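Local structure of C. albicans actin interacting protein Aip5 (Candida albicans SC5314, 6M4C) at residues N29-I34 / T65-V70. The protein interacts with actin and probably promotes its nucleation with the polarisome during filamentous growth. Residues are numbered along the deposited sequence; the frame is centred on the assembly and turned at random.
Sequences NNLAAI and TLPGVV
Leu31, on helix 22-36, sits across from Gly68 at the start of strand 68-71, their CA atoms 7.7 Å apart, a separation that one leucine side chain can bridge. No hydrogen bond joins the two segments; the side chains that meet are all apolar, and the leucine also lies against main chain. Leu31 points from the helix toward the strand, with CG anti to the backbone N (chi1 -165°), and it is the CD2 methyl that does most of the touching. This methyl rests on the backbone of Gly68, 3.8 Å from its CA. Gly68 is almost fully extended as the strand begins and turns its CA hydrogens to the methyl. Two side chains flank the same methyl. Pro67, whose rigid ring needs no polar partner and also touches Val24 of helix 22-36, brings CB to 4.0 Å from Leu31 CD2. In Val69, chi1 of 170° leaves CG2 beside the backbone N, where it meets Leu31 CD2 at 4.0 Å. Branching at CB favours the extended conformation of a strand, and the valine methyls suit a buried layer. Leu31 also meets Ile14 of strand 12-16 and Ile82 of helix 79-87, so the contact belongs to the layer between helix and sheet; the strand order 43-46, 12-16, 68-71, 74-78, with the last two antiparallel to their neighbours, is consistent with the thioredoxin-like clan. Asn29, whose CB points away from strand 68-71, donates from ND2 to Leu18 O of the second subunit. With every touching residue buried, the contact is consistent with van der Waals packing and hydrophobic burial over a modest 136 Å².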
# COMPACT_ATOMS: atom_id res chain seq x y z
N ASN A 29 9.87 -6.27 -2.59
CA ASN A 29 10.13 -5.79 -3.94
C ASN A 29 10.07 -6.95 -4.92
O ASN A 29 9.37 -6.86 -5.94
CB ASN A 29 11.41 -4.98 -4.02
CG ASN A 29 11.26 -3.67 -3.30
OD1 ASN A 29 10.24 -2.99 -3.42
ND2 ASN A 29 12.26 -3.30 -2.53
N ASN A 30 10.76 -8.04 -4.56
CA ASN A 30 10.85 -9.28 -5.32
C ASN A 30 9.46 -9.82 -5.63
O ASN A 30 9.19 -10.25 -6.76
CB ASN A 30 11.61 -10.33 -4.52
CG ASN A 30 13.07 -9.97 -4.37
OD1 ASN A 30 13.58 -9.11 -5.09
ND2 ASN A 30 13.74 -10.62 -3.44
N LEU A 31 8.59 -9.79 -4.63
CA LEU A 31 7.22 -10.25 -4.82
C LEU A 31 6.45 -9.34 -5.79
O LEU A 31 5.64 -9.83 -6.58
CB LEU A 31 6.55 -10.35 -3.44
CG LEU A 31 5.24 -11.13 -3.38
CD1 LEU A 31 5.45 -12.59 -3.77
CD2 LEU A 31 4.68 -11.05 -1.98
N ALA A 32 6.71 -8.02 -5.74
CA ALA A 32 6.01 -7.09 -6.61
C ALA A 32 6.49 -7.30 -8.05
O ALA A 32 5.70 -7.23 -8.99
CB ALA A 32 6.24 -5.68 -6.16
N ALA A 33 7.79 -7.57 -8.19
CA ALA A 33 8.40 -7.78 -9.50
C ALA A 33 7.73 -8.97 -10.19
O ALA A 33 7.36 -8.90 -11.36
CB ALA A 33 9.88 -7.99 -9.32
N ILE A 34 7.54 -10.06 -9.44
CA ILE A 34 6.84 -11.20 -9.99
C ILE A 34 5.43 -10.80 -10.39
O ILE A 34 4.91 -11.28 -11.40
CB ILE A 34 6.78 -12.35 -8.98
CG1 ILE A 34 8.16 -12.95 -8.67
CG2 ILE A 34 5.79 -13.40 -9.48
CD1 ILE A 34 8.11 -14.15 -7.76
N THR A 65 6.15 -16.41 7.24
CA THR A 65 6.99 -15.23 7.38
C THR A 65 6.89 -14.25 6.21
O THR A 65 6.46 -14.62 5.12
CB THR A 65 8.45 -15.68 7.51
OG1 THR A 65 9.25 -14.58 7.94
CG2 THR A 65 9.03 -16.24 6.23
N LEU A 66 7.37 -13.02 6.46
CA LEU A 66 7.64 -11.95 5.49
C LEU A 66 6.37 -11.59 4.72
O LEU A 66 5.28 -11.80 5.27
CB LEU A 66 8.83 -12.30 4.59
N PRO A 67 6.48 -11.01 3.48
CA PRO A 67 5.31 -10.58 2.72
C PRO A 67 4.57 -11.77 2.10
O PRO A 67 5.12 -12.86 1.95
CB PRO A 67 5.87 -9.67 1.60
CG PRO A 67 7.28 -10.17 1.40
CD PRO A 67 7.73 -10.64 2.77
N GLY A 68 3.33 -11.52 1.70
CA GLY A 68 2.63 -12.52 0.92
C GLY A 68 1.46 -11.90 0.18
O GLY A 68 1.18 -10.72 0.36
N VAL A 69 0.77 -12.74 -0.60
CA VAL A 69 -0.24 -12.26 -1.51
C VAL A 69 -1.58 -12.72 -0.98
O VAL A 69 -1.71 -13.87 -0.62
CB VAL A 69 -0.03 -12.82 -2.92
CG1 VAL A 69 -1.23 -12.50 -3.80
CG2 VAL A 69 1.25 -12.31 -3.56
N VAL A 70 -2.57 -11.83 -1.02
CA VAL A 70 -3.93 -12.15 -0.62
C VAL A 70 -4.86 -11.67 -1.72
O VAL A 70 -4.78 -10.54 -2.17
CB VAL A 70 -4.27 -11.43 0.69
CG1 VAL A 70 -5.77 -11.37 0.98
CG2 VAL A 70 -3.47 -11.97 1.86